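Local coordinates for protein esterase (Xanthomonas oryzae pv. oryzae, PDB 3H2G) that is an esterase that degrades rice cell walls and contributes to the virulence of the bacterium, at residues 7-18 with 40-51. Numbering follows the deposited sequence.
Sequences LLTSNFLTSYTR and AKCNVRVAEFTY
The outermost antiparallel pair of a mixed alpha/beta-hydrolase sheet joins strand 7-16, at the sheet's edge, to strand 43-54, with segment axes at 152°. One end shows a classic beta bulge: Leu8 and Thr9 both face Thr50, whose O takes a bond from Leu8 N at 2.9 Å and a weak one from Thr9 N. Beside it the two threonine hydroxyls meet, Thr9 OG1 to Thr50 OG1 at 2.6 Å. Each OG1 sits between its own backbone N and carbonyl carbon, which turns the hydroxyls toward one another.

Farther along, Asn11 and Glu48 exchange two backbone bonds as a hydrogen-bonded pair, and their side chains run side by side. Asn11 ND2 reaches Glu48 OE1 at 3.1 Å, keeping the carboxylate oxygen near its amide plane while approaching from above the carboxylate plane. Leu13 CD2 packs against this OE1 at 3.7 Å; OE2 turns to a salt bridge with Lys98, tying the edge pair to helix 96-102.

In this fold the antiparallel edge pair precedes the parallel core, and strand 60-71 continues the sheet beyond 43-54. On the sheet face carrying Phe12 and Ala47, the extended side chain of Arg45 lays its guanidinium over one face of the Phe12 ring, with planes 15° apart, as a stacked cation-pi contact whose exact closeness is doubtful in the model. Ala47 CB meets Phe12 CD2 obliquely at 3.5 Å. On the opposite face, which also carries Asn11 and Glu48, Tyr16 CE1 touches Val46 CG2 at 3.4 Å.

Where the strand gives way to helix 18-26, Asn43 OD1 accepts Arg18 N at 2.8 Å on an in-plane lone pair, while Thr17 OG1 caps Ala20 N. Arg18 CG, anti to the backbone N, lies against Ala40 O at 3.2 Å.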
ATOM      1  N   LEU A   7      14.572  -9.222  14.411  1.00  8.91           N
ATOM      2  CA  LEU A   7      15.316  -8.085  13.869  1.00  9.57           C
ATOM      3  C   LEU A   7      16.718  -8.544  13.468  1.00  9.97           C
ATOM      4  O   LEU A   7      17.509  -8.959  14.318  1.00 10.71           O
ATOM      5  CB  LEU A   7      15.425  -6.975  14.918  1.00  9.31           C
ATOM      6  CG  LEU A   7      16.179  -5.704  14.515  1.00  9.78           C
ATOM      7  CD1 LEU A   7      15.371  -4.932  13.476  1.00  7.10           C
ATOM      8  CD2 LEU A   7      16.418  -4.841  15.742  1.00  9.39           C
ATOM      9  N   LEU A   8      17.024  -8.463  12.175  1.00  7.08           N
ATOM     10  CA  LEU A   8      18.327  -8.881  11.663  1.00  8.19           C
ATOM     11  C   LEU A   8      19.362  -7.754  11.690  1.00  8.63           C
ATOM     12  O   LEU A   8      20.495  -7.957  12.126  1.00  8.55           O
ATOM     13  CB  LEU A   8      18.166  -9.427  10.241  1.00  8.30           C
ATOM     14  CG  LEU A   8      17.281 -10.677  10.167  1.00 10.64           C
ATOM     15  CD1 LEU A   8      17.046 -11.073   8.717  1.00 10.65           C
ATOM     16  CD2 LEU A   8      17.949 -11.813  10.931  1.00 10.82           C
ATOM     17  N   THR A   9      18.978  -6.578  11.204  1.00  7.68           N
ATOM     18  CA  THR A   9      19.862  -5.415  11.218  1.00  7.92           C
ATOM     19  C   THR A   9      19.002  -4.165  11.363  1.00  7.78           C
ATOM     20  O   THR A   9      17.804  -4.186  11.077  1.00  6.17           O
ATOM     21  CB  THR A   9      20.694  -5.269   9.916  1.00  8.49           C
ATOM     22  OG1 THR A   9      19.840  -4.865   8.837  1.00  9.00           O
ATOM     23  CG2 THR A   9      21.380  -6.590   9.554  1.00  8.20           C
ATOM     24  N   SER A  10      19.613  -3.080  11.819  1.00  8.57           N
ATOM     25  CA  SER A  10      18.908  -1.816  11.972  1.00  8.48           C
ATOM     26  C   SER A  10      19.948  -0.718  11.856  1.00  9.87           C
ATOM     27  O   SER A  10      21.109  -0.905  12.225  1.00 10.36           O
ATOM     28  CB  SER A  10      18.181  -1.741  13.321  1.00  8.87           C
ATOM     29  OG  SER A  10      19.078  -1.835  14.410  1.00 11.12           O
ATOM     30  N   ASN A  11      19.533   0.427  11.336  1.00  8.79           N
ATOM     31  CA  ASN A  11      20.454   1.533  11.147  1.00  9.87           C
ATOM     32  C   ASN A  11      19.696   2.849  11.117  1.00 10.93           C
ATOM     33  O   ASN A  11      18.608   2.936  10.548  1.00 12.12           O
ATOM     34  CB  ASN A  11      21.206   1.331   9.828  1.00 11.19           C
ATOM     35  CG  ASN A  11      22.278   2.367   9.603  1.00 11.80           C
ATOM     36  OD1 ASN A  11      23.169   2.544  10.433  1.00 11.91           O
ATOM     37  ND2 ASN A  11      22.205   3.056   8.472  1.00 11.27           N
ATOM     38  N   PHE A  12      20.263   3.872  11.744  1.00 10.29           N
ATOM     39  CA  PHE A  12      19.625   5.175  11.751  1.00 11.50           C
ATOM     40  C   PHE A  12      20.290   6.021  10.677  1.00 11.06           C
ATOM     41  O   PHE A  12      21.515   6.101  10.603  1.00 10.92           O
ATOM     42  CB  PHE A  12      19.737   5.799  13.142  1.00 14.91           C
ATOM     43  CG  PHE A  12      19.125   4.946  14.216  1.00 18.19           C
ATOM     44  CD1 PHE A  12      19.866   3.941  14.832  1.00 20.20           C
ATOM     45  CD2 PHE A  12      17.781   5.086  14.549  1.00 20.26           C
ATOM     46  CE1 PHE A  12      19.275   3.085  15.762  1.00 21.87           C
ATOM     47  CE2 PHE A  12      17.179   4.235  15.476  1.00 21.26           C
ATOM     48  CZ  PHE A  12      17.928   3.232  16.083  1.00 21.42           C
ATOM     49  N   LEU A  13      19.464   6.631   9.831  1.00  9.33           N
ATOM     50  CA  LEU A  13      19.948   7.435   8.715  1.00 11.34           C
ATOM     51  C   LEU A  13      20.141   8.918   8.980  1.00 12.39           C
ATOM     52  O   LEU A  13      21.215   9.462   8.722  1.00 13.94           O
ATOM     53  CB  LEU A  13      19.008   7.271   7.516  1.00 10.44           C
ATOM     54  CG  LEU A  13      18.915   5.868   6.911  1.00 10.22           C
ATOM     55  CD1 LEU A  13      17.939   5.875   5.732  1.00 10.03           C
ATOM     56  CD2 LEU A  13      20.299   5.428   6.454  1.00 10.58           C
ATOM     57  N   THR A  14      19.099   9.572   9.476  1.00 12.39           N
ATOM     58  CA  THR A  14      19.157  11.005   9.739  1.00 12.44           C
ATOM     59  C   THR A  14      17.980  11.418  10.613  1.00 12.61           C
ATOM     60  O   THR A  14      17.152  10.586  10.990  1.00 13.73           O
ATOM     61  CB  THR A  14      19.099  11.803   8.410  1.00 13.20           C
ATOM     62  OG1 THR A  14      19.253  13.205   8.671  1.00 14.34           O
ATOM     63  CG2 THR A  14      17.765  11.574   7.717  1.00 13.67           C
ATOM     64  N   SER A  15      17.917  12.702  10.947  1.00 11.20           N
ATOM     65  CA  SER A  15      16.830  13.233  11.760  1.00 10.21           C
ATOM     66  C   SER A  15      16.473  14.613  11.236  1.00  8.78           C
ATOM     67  O   SER A  15      17.324  15.317  10.689  1.00  8.19           O
ATOM     68  CB  SER A  15      17.247  13.340  13.233  1.00 11.75           C
ATOM     69  OG  SER A  15      17.555  12.066  13.769  1.00 18.25           O
ATOM     70  N   TYR A  16      15.210  14.992  11.395  1.00  7.69           N
ATOM     71  CA  TYR A  16      14.739  16.299  10.950  1.00  8.69           C
ATOM     72  C   TYR A  16      14.176  17.044  12.147  1.00  8.92           C
ATOM     73  O   TYR A  16      13.461  16.464  12.960  1.00  9.10           O
ATOM     74  CB  TYR A  16      13.659  16.137   9.882  1.00  8.99           C
ATOM     75  CG  TYR A  16      14.100  15.237   8.761  1.00  9.53           C
ATOM     76  CD1 TYR A  16      13.516  13.985   8.576  1.00 11.76           C
ATOM     77  CD2 TYR A  16      15.150  15.609   7.922  1.00 10.54           C
ATOM     78  CE1 TYR A  16      13.969  13.122   7.584  1.00 13.65           C
ATOM     79  CE2 TYR A  16      15.612  14.754   6.929  1.00 13.49           C
ATOM     80  CZ  TYR A  16      15.019  13.513   6.766  1.00 13.30           C
ATOM     81  OH  TYR A  16      15.491  12.658   5.797  1.00 16.04           O
ATOM     82  N   THR A  17      14.502  18.327  12.252  1.00  9.05           N
ATOM     83  CA  THR A  17      14.031  19.135  13.369  1.00  9.17           C
ATOM     84  C   THR A  17      12.566  19.521  13.214  1.00  9.38           C
ATOM     85  O   THR A  17      12.023  19.539  12.110  1.00  7.51           O
ATOM     86  CB  THR A  17      14.839  20.438  13.504  1.00 10.42           C
ATOM     87  OG1 THR A  17      14.558  21.285  12.383  1.00  9.63           O
ATOM     88  CG2 THR A  17      16.331  20.141  13.552  1.00 10.87           C
ATOM     89  N   ARG A  18      11.935  19.834  14.339  1.00  8.74           N
ATOM     90  CA  ARG A  18      10.542  20.244  14.339  1.00 10.02           C
ATOM     91  C   ARG A  18      10.374  21.485  13.463  1.00  9.12           C
ATOM     92  O   ARG A  18       9.430  21.572  12.681  1.00  6.79           O
ATOM     93  CB  ARG A  18      10.087  20.557  15.765  1.00 10.27           C
ATOM     94  CG  ARG A  18       8.612  20.896  15.881  1.00 15.77           C
ATOM     95  CD  ARG A  18       8.224  21.299  17.301  1.00 19.00           C
ATOM     96  NE  ARG A  18       8.473  22.713  17.573  1.00 26.61           N
ATOM     97  CZ  ARG A  18       9.670  23.241  17.813  1.00 29.04           C
ATOM     98  NH1 ARG A  18      10.752  22.476  17.824  1.00 32.85           N
ATOM     99  NH2 ARG A  18       9.782  24.543  18.042  1.00 32.83           N
ATOM    100  N   ALA A  40       4.653  21.492  13.085  1.00 11.82           N
ATOM    101  CA  ALA A  40       5.108  20.210  13.606  1.00 11.45           C
ATOM    102  C   ALA A  40       5.275  20.327  15.110  1.00 10.76           C
ATOM    103  O   ALA A  40       5.511  21.416  15.633  1.00 10.28           O
ATOM    104  CB  ALA A  40       6.441  19.822  12.964  1.00 10.58           C
ATOM    105  N   LYS A  41       5.136  19.211  15.816  1.00 11.48           N
ATOM    106  CA  LYS A  41       5.315  19.241  17.259  1.00 12.51           C
ATOM    107  C   LYS A  41       6.495  18.372  17.664  1.00  9.64           C
ATOM    108  O   LYS A  41       6.979  18.465  18.790  1.00  8.91           O
ATOM    109  CB  LYS A  41       4.055  18.757  17.984  1.00 16.94           C
ATOM    110  CG  LYS A  41       3.748  17.284  17.808  1.00 22.42           C
ATOM    111  CD  LYS A  41       3.025  16.722  19.031  1.00 27.20           C
ATOM    112  CE  LYS A  41       1.757  17.497  19.347  1.00 30.17           C
ATOM    113  NZ  LYS A  41       1.073  16.958  20.558  1.00 34.77           N
ATOM    114  N   CYS A  42       6.973  17.551  16.732  1.00  7.09           N
ATOM    115  CA  CYS A  42       8.072  16.627  17.009  1.00  7.44           C
ATOM    116  C   CYS A  42       9.227  16.659  16.018  1.00  7.58           C
ATOM    117  O   CYS A  42       9.045  16.987  14.842  1.00  6.11           O
ATOM    118  CB  CYS A  42       7.539  15.187  17.018  1.00  7.46           C
ATOM    119  SG  CYS A  42       6.059  14.923  18.037  1.00  9.29           S
ATOM    120  N   ASN A  43      10.417  16.311  16.505  1.00  7.43           N
ATOM    121  CA  ASN A  43      11.580  16.186  15.635  1.00  6.76           C
ATOM    122  C   ASN A  43      11.322  14.758  15.143  1.00  6.79           C
ATOM    123  O   ASN A  43      10.600  14.005  15.802  1.00  5.33           O
ATOM    124  CB  ASN A  43      12.901  16.201  16.422  1.00  9.27           C
ATOM    125  CG  ASN A  43      13.142  17.503  17.169  1.00 11.17           C
ATOM    126  OD1 ASN A  43      12.964  18.593  16.626  1.00 10.60           O
ATOM    127  ND2 ASN A  43      13.578  17.388  18.421  1.00 13.37           N
ATOM    128  N   VAL A  44      11.891  14.373  14.007  1.00  6.60           N
ATOM    129  CA  VAL A  44      11.664  13.022  13.499  1.00  6.70           C
ATOM    130  C   VAL A  44      12.959  12.314  13.129  1.00  7.76           C
ATOM    131  O   VAL A  44      13.763  12.837  12.362  1.00  7.74           O
ATOM    132  CB  VAL A  44      10.745  13.037  12.253  1.00  5.10           C
ATOM    133  CG1 VAL A  44      10.549  11.618  11.732  1.00  5.02           C
ATOM    134  CG2 VAL A  44       9.403  13.662  12.604  1.00  5.30           C
ATOM    135  N   ARG A  45      13.149  11.121  13.682  1.00  6.78           N
ATOM    136  CA  ARG A  45      14.340  10.330  13.395  1.00  8.37           C
ATOM    137  C   ARG A  45      13.973   9.259  12.378  1.00  8.31           C
ATOM    138  O   ARG A  45      12.929   8.612  12.499  1.00  7.59           O
ATOM    139  CB  ARG A  45      14.860   9.668  14.672  1.00  9.14           C
ATOM    140  CG  ARG A  45      16.220   9.002  14.512  1.00 13.75           C
ATOM    141  CD  ARG A  45      16.667   8.349  15.809  1.00 17.74           C
ATOM    142  NE  ARG A  45      18.078   7.978  15.771  1.00 21.00           N
ATOM    143  CZ  ARG A  45      18.672   7.206  16.676  1.00 23.86           C
ATOM    144  NH1 ARG A  45      17.974   6.717  17.693  1.00 24.98           N
ATOM    145  NH2 ARG A  45      19.964   6.926  16.564  1.00 24.57           N
ATOM    146  N   VAL A  46      14.826   9.082  11.373  1.00  6.90           N
ATOM    147  CA  VAL A  46      14.594   8.087  10.338  1.00  8.32           C
ATOM    148  C   VAL A  46      15.515   6.888  10.525  1.00  8.32           C
ATOM    149  O   VAL A  46      16.736   7.032  10.588  1.00  7.95           O
ATOM    150  CB  VAL A  46      14.836   8.671   8.930  1.00  8.42           C
ATOM    151  CG1 VAL A  46      14.535   7.617   7.867  1.00  7.23           C
ATOM    152  CG2 VAL A  46      13.970   9.900   8.725  1.00  9.55           C
ATOM    153  N   ALA A  47      14.918   5.707  10.618  1.00  8.62           N
ATOM    154  CA  ALA A  47      15.681   4.479  10.786  1.00  8.41           C
ATOM    155  C   ALA A  47      15.251   3.456   9.746  1.00  8.75           C
ATOM    156  O   ALA A  47      14.156   3.538   9.189  1.00  7.06           O
ATOM    157  CB  ALA A  47      15.473   3.916  12.192  1.00  9.61           C
ATOM    158  N   GLU A  48      16.136   2.505   9.473  1.00  9.27           N
ATOM    159  CA  GLU A  48      15.857   1.445   8.520  1.00  9.01           C
ATOM    160  C   GLU A  48      16.192   0.143   9.228  1.00  8.15           C
ATOM    161  O   GLU A  48      16.913   0.142  10.229  1.00  8.40           O
ATOM    162  CB  GLU A  48      16.721   1.604   7.265  1.00  8.90           C
ATOM    163  CG  GLU A  48      18.217   1.507   7.520  1.00  9.68           C
ATOM    164  CD  GLU A  48      19.041   1.841   6.294  1.00 12.08           C
ATOM    165  OE1 GLU A  48      20.285   1.772   6.381  1.00 10.41           O
ATOM    166  OE2 GLU A  48      18.451   2.176   5.245  1.00 10.85           O
ATOM    167  N   PHE A  49      15.667  -0.964   8.722  1.00  8.42           N
ATOM    168  CA  PHE A  49      15.937  -2.245   9.348  1.00  6.80           C
ATOM    169  C   PHE A  49      15.563  -3.409   8.439  1.00  7.57           C
ATOM    170  O   PHE A  49      14.824  -3.240   7.467  1.00  5.25           O
ATOM    171  CB  PHE A  49      15.178  -2.336  10.684  1.00  7.40           C
ATOM    172  CG  PHE A  49      13.675  -2.300  10.545  1.00  6.83           C
ATOM    173  CD1 PHE A  49      12.947  -3.480  10.406  1.00  6.87           C
ATOM    174  CD2 PHE A  49      12.991  -1.086  10.535  1.00  7.37           C
ATOM    175  CE1 PHE A  49      11.552  -3.450  10.259  1.00  7.96           C
ATOM    176  CE2 PHE A  49      11.596  -1.043  10.386  1.00  4.94           C
ATOM    177  CZ  PHE A  49      10.879  -2.226  10.249  1.00  7.44           C
ATOM    178  N   THR A  50      16.110  -4.583   8.739  1.00  6.49           N
ATOM    179  CA  THR A  50      15.796  -5.786   7.974  1.00  5.89           C
ATOM    180  C   THR A  50      15.311  -6.800   8.994  1.00  6.46           C
ATOM    181  O   THR A  50      15.709  -6.756  10.162  1.00  6.03           O
ATOM    182  CB  THR A  50      17.023  -6.339   7.219  1.00  7.06           C
ATOM    183  OG1 THR A  50      18.053  -6.690   8.150  1.00  5.43           O
ATOM    184  CG2 THR A  50      17.552  -5.294   6.244  1.00  7.14           C
ATOM    185  N   TYR A  51      14.444  -7.708   8.568  1.00  5.51           N
ATOM    186  CA  TYR A  51      13.898  -8.685   9.496  1.00  5.86           C
ATOM    187  C   TYR A  51      13.502  -9.995   8.841  1.00  5.50           C
ATOM    188  O   TYR A  51      13.417 -10.100   7.617  1.00  5.38           O
ATOM    189  CB  TYR A  51      12.675  -8.089  10.200  1.00  5.28           C
ATOM    190  CG  TYR A  51      11.578  -7.656   9.242  1.00  5.82           C
ATOM    191  CD1 TYR A  51      11.672  -6.455   8.533  1.00  6.72           C
ATOM    192  CD2 TYR A  51      10.457  -8.459   9.029  1.00  6.53           C
ATOM    193  CE1 TYR A  51      10.672  -6.065   7.630  1.00  6.09           C
ATOM    194  CE2 TYR A  51       9.453  -8.083   8.128  1.00  6.23           C
ATOM    195  CZ  TYR A  51       9.567  -6.885   7.434  1.00  7.27           C
ATOM    196  OH  TYR A  51       8.575  -6.510   6.552  1.00  6.70           O
TER
HETATM  197  O   HOH W   1      11.603  19.676  18.888  1.00 11.05           O